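Local coordinates for 2-hydroxyisobutanoyl-CoA mutase large subunit (Aquincola tertiaricarbonis, PDB 4R3U), which works with a small cobalamin-binding subunit to interconvert 2-hydroxyisobutyryl-CoA and (S)-3-hydroxybutyryl-CoA, at residues V531-S536 with K561-T566; D305-V310 with D414-S419; E438-R443 with G453-Q458; A159-L164 with V191-K196; Q401-A404 with G408-D411. One frame throughout, in Å; residues are numbered along the deposited sequence.

Contact 1: residues V531-S536 with K561-T566; sequences VAKDES and KGIWGT
The CA atoms of Lys533 and Ile563 lie 7.9 Å apart where the chain leaves helix 518-532 and passes the last turn of helix 553-564. The side chain of Ala532 points across this gap, and its CB touches two partners. One is the six-membered part of the indole: Ala532 CB is 3.6 Å from Trp564 CZ2. The other is the end of the isoleucine, with Ala532 CB 3.7 Å from Ile563 CD1. Ile563 CG1 sits between its own backbone N and carbonyl carbon (chi1 63°). From there CD1 lies over the rim of one Trp564 face, so one methyl lines both the indole and the alanine. The other branch meets the lysine stem, with Ile563 CG2 4.1 Å from Lys533 CE. The contact is apolar, although Lys533 is exposed. Beyond it, Ser536 N bonds Asp534 OD1 in an Asx turn, and Ser536 OG joins it from the same face. Gly565, with positive phi, ends helix 553-564. Helix 226-243 packs alongside: Arg231 bonds the carbonyls of Val531 and Ala532, and Pro228 and Ile232 touch Trp564. Tyr224, just before that helix, meets the indole edge-to-face.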
# COMPACT_ATOMS: atom_id res chain seq x y z
N VAL A 531 -46.65 24.46 -3.01
CA VAL A 531 -45.41 24.60 -3.77
C VAL A 531 -45.09 23.24 -4.39
O VAL A 531 -44.70 23.20 -5.57
CB VAL A 531 -44.25 25.11 -2.87
CG1 VAL A 531 -42.91 25.06 -3.60
CG2 VAL A 531 -44.54 26.52 -2.36
N ALA A 532 -45.27 22.13 -3.62
CA ALA A 532 -45.02 20.76 -4.10
C ALA A 532 -46.03 20.36 -5.18
O ALA A 532 -45.67 19.65 -6.11
CB ALA A 532 -45.05 19.78 -2.95
N LYS A 533 -47.29 20.86 -5.08
CA LYS A 533 -48.35 20.59 -6.06
C LYS A 533 -48.06 21.23 -7.43
O LYS A 533 -48.64 20.81 -8.43
CB LYS A 533 -49.73 21.01 -5.53
CG LYS A 533 -50.40 19.96 -4.66
CD LYS A 533 -51.84 20.37 -4.39
CE LYS A 533 -52.61 19.41 -3.52
NZ LYS A 533 -53.07 18.22 -4.28
N ASP A 534 -47.15 22.22 -7.47
CA ASP A 534 -46.75 22.87 -8.71
C ASP A 534 -45.35 22.36 -9.05
O ASP A 534 -44.38 22.75 -8.39
CB ASP A 534 -46.76 24.40 -8.56
CG ASP A 534 -46.53 25.20 -9.83
OD1 ASP A 534 -46.11 24.60 -10.85
OD2 ASP A 534 -46.76 26.44 -9.81
N GLU A 535 -45.25 21.44 -10.06
CA GLU A 535 -43.99 20.80 -10.50
C GLU A 535 -42.93 21.80 -11.00
O GLU A 535 -41.75 21.48 -10.99
CB GLU A 535 -44.24 19.73 -11.59
CG GLU A 535 -45.22 18.60 -11.30
CD GLU A 535 -44.76 17.51 -10.35
OE1 GLU A 535 -43.67 16.94 -10.57
OE2 GLU A 535 -45.42 17.34 -9.30
N SER A 536 -43.35 23.00 -11.41
CA SER A 536 -42.47 24.05 -11.92
C SER A 536 -41.79 24.90 -10.81
O SER A 536 -40.73 25.50 -11.06
CB SER A 536 -43.21 24.94 -12.92
OG SER A 536 -44.15 25.77 -12.25
N LYS A 561 -45.77 13.32 2.33
CA LYS A 561 -46.25 11.95 2.12
C LYS A 561 -47.78 11.94 1.83
O LYS A 561 -48.25 11.10 1.06
CB LYS A 561 -45.97 11.07 3.34
CG LYS A 561 -44.57 10.48 3.36
CD LYS A 561 -44.35 9.75 4.67
CE LYS A 561 -43.01 9.06 4.71
NZ LYS A 561 -42.71 8.56 6.08
N GLY A 562 -48.51 12.89 2.41
CA GLY A 562 -49.95 13.09 2.22
C GLY A 562 -50.37 13.37 0.79
O GLY A 562 -51.49 13.00 0.40
N ILE A 563 -49.49 14.02 -0.01
CA ILE A 563 -49.77 14.30 -1.43
C ILE A 563 -49.01 13.38 -2.42
O ILE A 563 -49.45 13.20 -3.55
CB ILE A 563 -49.64 15.82 -1.82
CG1 ILE A 563 -48.21 16.36 -1.63
CG2 ILE A 563 -50.69 16.69 -1.11
CD1 ILE A 563 -47.76 17.26 -2.75
N TRP A 564 -47.86 12.83 -1.99
CA TRP A 564 -46.98 12.00 -2.82
C TRP A 564 -47.01 10.50 -2.55
O TRP A 564 -46.71 9.71 -3.46
CB TRP A 564 -45.53 12.51 -2.74
CG TRP A 564 -45.30 13.79 -3.49
CD1 TRP A 564 -46.05 14.30 -4.50
CD2 TRP A 564 -44.21 14.71 -3.30
NE1 TRP A 564 -45.51 15.48 -4.95
CE2 TRP A 564 -44.37 15.76 -4.23
CE3 TRP A 564 -43.10 14.75 -2.43
CZ2 TRP A 564 -43.47 16.83 -4.32
CZ3 TRP A 564 -42.21 15.82 -2.52
CH2 TRP A 564 -42.41 16.85 -3.44
N GLY A 565 -47.32 10.12 -1.32
CA GLY A 565 -47.32 8.72 -0.93
C GLY A 565 -45.90 8.27 -0.64
O GLY A 565 -45.00 9.09 -0.47
N THR A 566 -45.70 6.96 -0.57
CA THR A 566 -44.38 6.39 -0.31
C THR A 566 -44.04 5.36 -1.36
O THR A 566 -44.95 4.82 -2.00
CB THR A 566 -44.30 5.79 1.10
OG1 THR A 566 -45.24 4.73 1.23
CG2 THR A 566 -44.52 6.84 2.19

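Contact 2: residues D305-V310 with D414-S419; sequences DFFEEV and DPLGGS
Leu416 reaches across to Phe307 and Val310, and its side chain carries the contact. From CB the chain turns so that CG lies anti to the carbonyl carbon (chi1 -58°). The next torsion (chi2 -162°) then extends CD1 toward helix 306-327. The methyl meets two residues one helical turn apart. On one side, Leu416 CD1 is 3.8 Å from Val310 CG1. On the other it is 3.9 Å from Phe307 CE1, where it comes to the edge of the phenyl ring, near its plane. The leucine crosses both side chains at about a right angle. One face of the Phe307 ring is covered by Phe306, whose CD2 stands over the ring centre. Asp305 caps the start of the helix, though its bond from Glu308 N is weak. Leu416 itself sits in two overlapping turns, type I from Asp414 to Gly417 and type II from Leu416 to Ser419. Val422 touches all three side chains, and Phe307 of the second subunit packs on Leu416. The touching groups are buried hydrocarbon throughout. The contact therefore depends on shape and exclusion of water, while the nearby buried carboxylate of Asp414 is met by Arg314 and Arg84.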
# COMPACT_ATOMS: atom_id res chain seq x y z
N ASP A 305 -9.00 -4.14 -8.19
CA ASP A 305 -8.15 -4.35 -9.38
C ASP A 305 -7.45 -3.04 -9.67
O ASP A 305 -8.04 -2.11 -10.25
CB ASP A 305 -8.91 -4.89 -10.60
CG ASP A 305 -8.02 -5.55 -11.66
OD1 ASP A 305 -7.06 -4.87 -12.14
OD2 ASP A 305 -8.29 -6.72 -12.03
N PHE A 306 -6.20 -2.97 -9.20
CA PHE A 306 -5.36 -1.78 -9.28
C PHE A 306 -5.44 -0.99 -10.60
O PHE A 306 -5.78 0.19 -10.57
CB PHE A 306 -3.91 -2.13 -8.89
CG PHE A 306 -3.02 -0.93 -8.75
CD1 PHE A 306 -3.05 -0.15 -7.59
CD2 PHE A 306 -2.14 -0.57 -9.77
CE1 PHE A 306 -2.23 0.97 -7.46
CE2 PHE A 306 -1.30 0.53 -9.64
CZ PHE A 306 -1.35 1.30 -8.48
N PHE A 307 -5.13 -1.65 -11.74
CA PHE A 307 -5.13 -1.00 -13.06
C PHE A 307 -6.49 -0.77 -13.66
O PHE A 307 -6.70 0.31 -14.22
CB PHE A 307 -4.19 -1.68 -14.04
CG PHE A 307 -2.75 -1.51 -13.65
CD1 PHE A 307 -2.13 -0.27 -13.74
CD2 PHE A 307 -2.02 -2.58 -13.15
CE1 PHE A 307 -0.80 -0.11 -13.38
CE2 PHE A 307 -0.69 -2.41 -12.78
CZ PHE A 307 -0.09 -1.18 -12.91
N GLU A 308 -7.42 -1.74 -13.48
CA GLU A 308 -8.80 -1.62 -13.95
C GLU A 308 -9.52 -0.36 -13.37
O GLU A 308 -10.22 0.35 -14.09
CB GLU A 308 -9.57 -2.88 -13.62
CG GLU A 308 -11.07 -2.79 -13.77
CD GLU A 308 -11.72 -4.15 -13.67
OE1 GLU A 308 -11.67 -4.76 -12.57
OE2 GLU A 308 -12.20 -4.64 -14.72
N GLU A 309 -9.33 -0.09 -12.07
CA GLU A 309 -9.91 1.05 -11.36
C GLU A 309 -9.40 2.37 -11.88
O GLU A 309 -10.20 3.26 -12.08
CB GLU A 309 -9.69 0.89 -9.83
CG GLU A 309 -10.56 -0.21 -9.28
CD GLU A 309 -12.05 0.04 -9.48
OE1 GLU A 309 -12.55 1.06 -8.95
OE2 GLU A 309 -12.73 -0.77 -10.15
N VAL A 310 -8.11 2.46 -12.21
CA VAL A 310 -7.49 3.64 -12.83
C VAL A 310 -8.07 3.85 -14.26
O VAL A 310 -8.46 4.97 -14.61
CB VAL A 310 -5.94 3.52 -12.84
CG1 VAL A 310 -5.30 4.70 -13.57
CG2 VAL A 310 -5.38 3.40 -11.42
N ASP A 414 -1.16 12.53 -14.24
CA ASP A 414 -1.56 11.31 -14.97
C ASP A 414 -0.30 10.50 -15.34
O ASP A 414 0.05 10.38 -16.53
CB ASP A 414 -2.44 11.66 -16.19
CG ASP A 414 -3.14 10.45 -16.77
OD1 ASP A 414 -3.88 9.78 -16.03
OD2 ASP A 414 -2.91 10.14 -17.95
N PRO A 415 0.46 10.03 -14.31
CA PRO A 415 1.74 9.33 -14.58
C PRO A 415 1.57 8.05 -15.40
O PRO A 415 2.50 7.67 -16.10
CB PRO A 415 2.29 9.06 -13.18
CG PRO A 415 1.12 9.11 -12.28
CD PRO A 415 0.21 10.11 -12.85
N LEU A 416 0.37 7.43 -15.33
CA LEU A 416 0.05 6.22 -16.08
C LEU A 416 -0.33 6.51 -17.53
O LEU A 416 -0.51 5.57 -18.30
CB LEU A 416 -1.02 5.36 -15.37
CG LEU A 416 -0.75 4.86 -13.94
CD1 LEU A 416 -1.67 3.70 -13.59
CD2 LEU A 416 0.66 4.42 -13.76
N GLY A 417 -0.43 7.79 -17.89
CA GLY A 417 -0.76 8.19 -19.26
C GLY A 417 0.23 7.62 -20.24
O GLY A 417 1.44 7.69 -20.01
N GLY A 418 -0.27 7.00 -21.29
CA GLY A 418 0.57 6.39 -22.31
C GLY A 418 0.77 4.90 -22.15
O GLY A 418 1.10 4.23 -23.13
N SER A 419 0.61 4.38 -20.92
CA SER A 419 0.73 2.95 -20.60
C SER A 419 -0.11 2.18 -21.59
O SER A 419 -1.31 2.45 -21.73
CB SER A 419 0.26 2.68 -19.17
OG SER A 419 -0.06 1.31 -18.96

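Contact 3: residues E438-R443 with G453-Q458; sequences EEVEKR and GWFQKQ
Glu439 OE2 is gripped by Arg443 and touches the rim of Trp454. Arg443 NE donates to Glu439 OE2 at 2.7 Å in a salt bridge within one helical turn. The bond uses the anti lone pair, in the guanidinium plane. A weak second bond comes from Arg443 NH2. The same oxygen is 3.4 Å from Trp454 CZ2, at the indole edge. Arg443 CD lies over the rim of one indole face and Gln458 NE2 over the opposite face. Trp454 NE1 lies over a face of the guanidinium, 3.6 Å from Arg443 NE, with the planes 35° apart. Trp454 is aimed at the other helix by CG anti to its backbone N (chi1 -176°). Val440 CG2 then reaches Trp454 CZ3 at 3.7 Å and Phe455 CE1 at 4.0 Å. Trp454 CE3 stands over the centre of the Phe455 ring. With an alanine at Trp454, the ion pair would probably lose its indole neighbour, Val440 would keep only Phe455 across the contact, and a gap would open. The axes of the short helical segments stay 13.4 Å apart, at 140°, and large side chains bridge them. Helices 420-442 and 454-472 are joined through helix 446-451, which ends in a Schellman motif at Gly453.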
# COMPACT_ATOMS: atom_id res chain seq x y z
N GLU A 438 -26.40 3.09 -24.52
CA GLU A 438 -27.17 2.94 -25.74
C GLU A 438 -28.35 1.98 -25.50
O GLU A 438 -29.46 2.27 -25.94
CB GLU A 438 -26.27 2.42 -26.85
CG GLU A 438 -26.58 3.03 -28.20
CD GLU A 438 -25.81 2.38 -29.34
OE1 GLU A 438 -24.57 2.21 -29.21
OE2 GLU A 438 -26.45 2.04 -30.36
N GLU A 439 -28.11 0.85 -24.79
CA GLU A 439 -29.12 -0.16 -24.47
C GLU A 439 -30.16 0.41 -23.53
O GLU A 439 -31.35 0.18 -23.73
CB GLU A 439 -28.48 -1.40 -23.85
CG GLU A 439 -29.32 -2.66 -24.00
CD GLU A 439 -28.76 -3.88 -23.28
OE1 GLU A 439 -27.55 -4.17 -23.43
OE2 GLU A 439 -29.54 -4.56 -22.59
N VAL A 440 -29.73 1.19 -22.53
CA VAL A 440 -30.60 1.87 -21.57
C VAL A 440 -31.62 2.76 -22.32
O VAL A 440 -32.83 2.68 -22.07
CB VAL A 440 -29.76 2.64 -20.51
CG1 VAL A 440 -30.63 3.54 -19.65
CG2 VAL A 440 -28.96 1.67 -19.63
N GLU A 441 -31.12 3.53 -23.29
CA GLU A 441 -31.93 4.41 -24.12
C GLU A 441 -32.90 3.59 -25.00
O GLU A 441 -34.10 3.88 -25.01
CB GLU A 441 -31.01 5.31 -24.95
CG GLU A 441 -31.72 6.43 -25.67
CD GLU A 441 -30.80 7.27 -26.52
OE1 GLU A 441 -29.91 7.94 -25.94
OE2 GLU A 441 -30.97 7.29 -27.76
N LYS A 442 -32.39 2.53 -25.66
CA LYS A 442 -33.16 1.61 -26.50
C LYS A 442 -34.25 0.92 -25.69
O LYS A 442 -35.32 0.67 -26.23
CB LYS A 442 -32.23 0.55 -27.11
CG LYS A 442 -31.53 1.02 -28.38
CD LYS A 442 -32.03 0.27 -29.60
CE LYS A 442 -31.43 0.84 -30.87
NZ LYS A 442 -31.04 -0.21 -31.86
N ARG A 443 -33.97 0.60 -24.41
CA ARG A 443 -34.92 -0.09 -23.55
C ARG A 443 -35.95 0.84 -22.87
O ARG A 443 -36.84 0.36 -22.15
CB ARG A 443 -34.21 -1.01 -22.55
CG ARG A 443 -33.63 -2.29 -23.15
CD ARG A 443 -32.91 -3.08 -22.05
NE ARG A 443 -32.20 -4.26 -22.55
CZ ARG A 443 -32.77 -5.44 -22.78
NH1 ARG A 443 -34.07 -5.61 -22.58
NH2 ARG A 443 -32.04 -6.45 -23.23
N GLY A 453 -36.69 -3.16 -12.68
CA GLY A 453 -35.65 -3.74 -11.84
C GLY A 453 -34.46 -4.29 -12.62
O GLY A 453 -33.76 -5.18 -12.13
N TRP A 454 -34.23 -3.74 -13.82
CA TRP A 454 -33.19 -4.15 -14.76
C TRP A 454 -31.75 -3.94 -14.26
O TRP A 454 -30.91 -4.83 -14.43
CB TRP A 454 -33.42 -3.45 -16.11
CG TRP A 454 -32.48 -3.83 -17.22
CD1 TRP A 454 -32.63 -4.86 -18.12
CD2 TRP A 454 -31.30 -3.12 -17.63
NE1 TRP A 454 -31.61 -4.83 -19.05
CE2 TRP A 454 -30.79 -3.77 -18.77
CE3 TRP A 454 -30.64 -1.98 -17.14
CZ2 TRP A 454 -29.65 -3.31 -19.44
CZ3 TRP A 454 -29.50 -1.54 -17.79
CH2 TRP A 454 -29.02 -2.19 -18.93
N PHE A 455 -31.47 -2.76 -13.69
CA PHE A 455 -30.16 -2.40 -13.16
C PHE A 455 -29.82 -3.29 -12.01
O PHE A 455 -28.75 -3.88 -11.98
CB PHE A 455 -30.15 -0.92 -12.69
CG PHE A 455 -30.28 0.09 -13.81
CD1 PHE A 455 -29.18 0.40 -14.62
CD2 PHE A 455 -31.49 0.72 -14.07
CE1 PHE A 455 -29.30 1.32 -15.66
CE2 PHE A 455 -31.59 1.67 -15.08
CZ PHE A 455 -30.50 1.97 -15.88
N GLN A 456 -30.77 -3.38 -11.06
CA GLN A 456 -30.73 -4.16 -9.82
C GLN A 456 -30.52 -5.66 -10.11
O GLN A 456 -29.77 -6.30 -9.38
CB GLN A 456 -32.03 -3.93 -8.98
CG GLN A 456 -32.46 -2.44 -8.76
CD GLN A 456 -33.36 -1.78 -9.83
OE1 GLN A 456 -32.96 -1.49 -10.98
NE2 GLN A 456 -34.59 -1.41 -9.44
N LYS A 457 -31.12 -6.20 -11.19
CA LYS A 457 -30.96 -7.61 -11.53
C LYS A 457 -29.55 -7.88 -12.04
O LYS A 457 -28.98 -8.93 -11.74
CB LYS A 457 -32.03 -8.11 -12.51
CG LYS A 457 -33.35 -8.43 -11.81
CD LYS A 457 -34.54 -8.53 -12.79
CE LYS A 457 -35.87 -8.70 -12.09
NZ LYS A 457 -37.01 -8.53 -13.03
N GLN A 458 -28.97 -6.91 -12.75
CA GLN A 458 -27.62 -7.03 -13.26
C GLN A 458 -26.60 -6.99 -12.14
O GLN A 458 -25.69 -7.81 -12.12
CB GLN A 458 -27.35 -5.97 -14.30
CG GLN A 458 -27.71 -6.38 -15.71
CD GLN A 458 -27.28 -5.29 -16.63
OE1 GLN A 458 -26.10 -5.19 -17.04
NE2 GLN A 458 -28.19 -4.36 -16.84

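Contact 4: residues A159-L164 with V191-K196; sequences ADMEAL and VALGEK
Glu162 and Leu193 cross obliquely at the centre of this contact, while Glu162 and Lys196 meet at about a right angle. The short helical segments have axes 10.3 Å apart at their closest and cross at -67°. The CB of Leu193 points toward the other helix. Its CG is anti to the backbone N (chi1 179°), which carries both methyls toward Met161 and Glu162. Leu193 CD1 rests on the aliphatic stem of the glutamate, 3.7 Å from Glu162 CG. The other branch goes to the methionine, with Leu193 CD2 4.1 Å from Met161 CG. It is thus the methylene of Met161, not its sulfur, that meets the leucine. The glutamate sets off beside its own backbone N, then runs extended past the leucine. Its carboxylate ends at the lysine tip: Lys196 NZ donates to Glu162 OE2 at 3.1 Å, in a salt bridge. The amine comes on the syn side of that oxygen, 27° out of the carboxylate plane. Lys196 is extended along its whole length, and Lys196 CD also lies 3.5 Å from Glu162 OE2. Leu193 and Met161 are buried and Lys196 is exposed, so the ion pair lies on the outer side. A glutamine at Glu162 would probably leave the Lys196 charge without its mate here. Helix 158-164, strand 175-178 and helix 183-196 follow the helix-strand alternation of the TIM-barrel domain, and the two helices pack on its outside. Helices 107-119 and 501-515 pack on the first helix, and helix 540-549 packs on the second.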
# COMPACT_ATOMS: atom_id res chain seq x y z
N ALA A 159 -31.19 23.09 15.05
CA ALA A 159 -30.54 23.12 16.36
C ALA A 159 -29.45 22.04 16.46
O ALA A 159 -28.38 22.32 16.98
CB ALA A 159 -31.57 22.93 17.45
N ASP A 160 -29.72 20.82 15.93
CA ASP A 160 -28.78 19.69 15.93
C ASP A 160 -27.61 19.98 15.00
O ASP A 160 -26.48 19.53 15.25
CB ASP A 160 -29.44 18.40 15.42
CG ASP A 160 -30.64 17.85 16.15
OD1 ASP A 160 -30.77 18.12 17.37
OD2 ASP A 160 -31.40 17.06 15.54
N MET A 161 -27.90 20.65 13.86
CA MET A 161 -26.84 21.00 12.90
C MET A 161 -25.88 22.07 13.51
O MET A 161 -24.69 22.04 13.21
CB MET A 161 -27.42 21.48 11.55
CG MET A 161 -26.35 21.59 10.47
SD MET A 161 -26.99 21.87 8.81
CE MET A 161 -27.72 20.19 8.48
N GLU A 162 -26.40 22.95 14.38
CA GLU A 162 -25.62 23.97 15.06
C GLU A 162 -24.64 23.26 15.97
O GLU A 162 -23.46 23.62 15.98
CB GLU A 162 -26.53 24.92 15.85
CG GLU A 162 -27.41 25.77 14.95
CD GLU A 162 -28.57 26.51 15.58
OE1 GLU A 162 -28.94 26.20 16.73
OE2 GLU A 162 -29.14 27.39 14.90
N ALA A 163 -25.11 22.18 16.67
CA ALA A 163 -24.30 21.31 17.55
C ALA A 163 -23.27 20.58 16.73
O ALA A 163 -22.11 20.53 17.13
CB ALA A 163 -25.18 20.31 18.28
N LEU A 164 -23.67 20.07 15.54
CA LEU A 164 -22.84 19.35 14.59
C LEU A 164 -21.65 20.16 14.07
O LEU A 164 -20.56 19.62 13.95
CB LEU A 164 -23.68 18.85 13.39
CG LEU A 164 -22.93 18.09 12.27
CD1 LEU A 164 -22.60 16.69 12.68
CD2 LEU A 164 -23.72 18.08 10.99
N VAL A 191 -28.04 26.19 4.68
CA VAL A 191 -28.25 27.55 4.20
C VAL A 191 -28.71 28.44 5.35
O VAL A 191 -28.11 29.50 5.57
CB VAL A 191 -29.18 27.61 2.95
CG1 VAL A 191 -29.59 29.05 2.60
CG2 VAL A 191 -28.50 26.95 1.75
N ALA A 192 -29.72 27.99 6.12
CA ALA A 192 -30.24 28.68 7.30
C ALA A 192 -29.12 28.92 8.33
O ALA A 192 -29.05 30.03 8.87
CB ALA A 192 -31.35 27.85 7.93
N LEU A 193 -28.22 27.93 8.55
CA LEU A 193 -27.07 28.04 9.46
C LEU A 193 -26.06 29.11 8.98
O LEU A 193 -25.62 29.93 9.78
CB LEU A 193 -26.39 26.66 9.67
CG LEU A 193 -25.14 26.62 10.59
CD1 LEU A 193 -25.47 26.98 12.02
CD2 LEU A 193 -24.51 25.27 10.57
N GLY A 194 -25.73 29.08 7.69
CA GLY A 194 -24.82 30.01 7.04
C GLY A 194 -25.30 31.44 7.15
O GLY A 194 -24.50 32.33 7.45
N GLU A 195 -26.63 31.65 6.98
CA GLU A 195 -27.27 32.95 7.12
C GLU A 195 -27.19 33.44 8.57
O GLU A 195 -26.75 34.58 8.80
CB GLU A 195 -28.73 32.90 6.62
CG GLU A 195 -28.85 32.92 5.10
CD GLU A 195 -30.22 32.70 4.48
OE1 GLU A 195 -30.46 33.24 3.38
OE2 GLU A 195 -31.02 31.93 5.06
N LYS A 196 -27.56 32.57 9.54
CA LYS A 196 -27.53 32.82 10.98
C LYS A 196 -26.12 33.26 11.42
O LYS A 196 -25.97 34.14 12.26
CB LYS A 196 -27.97 31.56 11.74
CG LYS A 196 -28.32 31.81 13.19
CD LYS A 196 -29.22 30.75 13.78
CE LYS A 196 -29.48 31.01 15.25
NZ LYS A 196 -30.41 30.02 15.83

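Contact 5: residues Q401-A404 with G408-D411; sequences QIIA and GVAD
Ile403 and Val409 make the apolar part of this contact, branch against branch. Ile403 CG2 is 3.8 Å from Val409 CG2, and the two side chains cross obliquely. The torsion of Val409 (chi1 -53°) places CG2 between its backbone N and carbonyl carbon. There the methyl also comes within 3.8 Å of Ile403 O. A second close approach is of methyl to carbonyl, with Ala410 CB 3.8 Å from Ala404 O. The polar part runs through one water. It donates to Ala404 O at 2.5 Å and accepts from Ala410 N at 3.2 Å. The water thus links one carbonyl of the last turn, that of Ala404, to the returning loop. Backbone bonding shapes that loop: Asp411 N bonds Gly408 O in a type I turn. Gly408 has positive phi and is the first residue to leave the helical path. Ser407, between the segments, bonds Ile403 O through its hydroxyl. In this way the chain folds back on the end of helix 390-405. The second subunit is also close, with its Phe307 on Val409 and its Arg45 in a salt bridge to Asp411. Helix 357-370 covers Ile403 and Val409, while Met98 of strand 97-102, part of the substrate-binding site, touches Ala404.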
# COMPACT_ATOMS: atom_id res chain seq x y z
N GLN A 401 -1.57 10.70 3.51
CA GLN A 401 -0.42 11.59 3.77
C GLN A 401 0.92 11.00 3.32
O GLN A 401 1.74 11.75 2.86
CB GLN A 401 -0.38 12.00 5.23
CG GLN A 401 -1.64 12.80 5.63
CD GLN A 401 -1.95 12.72 7.11
OE1 GLN A 401 -1.37 11.93 7.88
NE2 GLN A 401 -2.89 13.52 7.55
N ILE A 402 1.10 9.66 3.40
CA ILE A 402 2.29 8.96 2.91
C ILE A 402 2.31 8.97 1.37
O ILE A 402 3.37 9.22 0.78
CB ILE A 402 2.41 7.53 3.55
CG1 ILE A 402 3.10 7.64 4.95
CG2 ILE A 402 3.19 6.53 2.66
CD1 ILE A 402 2.76 6.63 5.89
N ILE A 403 1.16 8.69 0.73
CA ILE A 403 1.01 8.70 -0.72
C ILE A 403 1.27 10.11 -1.24
O ILE A 403 2.00 10.29 -2.21
CB ILE A 403 -0.37 8.12 -1.15
CG1 ILE A 403 -0.46 6.63 -0.84
CG2 ILE A 403 -0.66 8.37 -2.66
CD1 ILE A 403 -1.83 6.10 -0.93
N ALA A 404 0.69 11.12 -0.57
CA ALA A 404 0.82 12.52 -0.96
C ALA A 404 2.20 13.07 -0.77
O ALA A 404 2.69 13.79 -1.65
CB ALA A 404 -0.17 13.38 -0.19
N GLY A 408 5.90 10.49 -4.02
CA GLY A 408 6.20 11.34 -5.18
C GLY A 408 5.15 11.31 -6.28
O GLY A 408 5.24 12.12 -7.20
N VAL A 409 4.11 10.43 -6.18
CA VAL A 409 3.05 10.27 -7.20
C VAL A 409 2.23 11.54 -7.46
O VAL A 409 1.51 11.60 -8.48
CB VAL A 409 2.13 9.05 -6.98
CG1 VAL A 409 2.94 7.76 -6.82
CG2 VAL A 409 1.17 9.28 -5.82
N ALA A 410 2.32 12.53 -6.53
CA ALA A 410 1.57 13.76 -6.61
C ALA A 410 2.26 14.80 -7.50
O ALA A 410 1.64 15.80 -7.83
CB ALA A 410 1.37 14.33 -5.22
N ASP A 411 3.52 14.56 -7.89
CA ASP A 411 4.31 15.56 -8.63
C ASP A 411 4.27 15.50 -10.16
O ASP A 411 4.72 16.45 -10.80
CB ASP A 411 5.75 15.64 -8.09
CG ASP A 411 5.86 15.79 -6.57
OD1 ASP A 411 4.84 16.11 -5.94
OD2 ASP A 411 6.99 15.65 -6.03
O HOH W 1 3.75 12.74 -3.70

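In the fold
From the N terminus, contact 4 closes the first loop, joining helices 158-164 and 183-196 around strand 175-178. Contact 2 then closes a much longer loop, from the start of helix 306-327 to the segment before helix 420-442. Contact 5 is nested inside it, folding the chain back after helix 390-405. Both of these touch the second subunit, and their centres are about 16 Å apart. Contact 3 follows in series and joins helices 420-442 and 454-472. Contact 1 closes last, between helices 518-532 and 553-564, with its centre about 46 Å from that of contact 2, across the chain's centre. None of the loops cross.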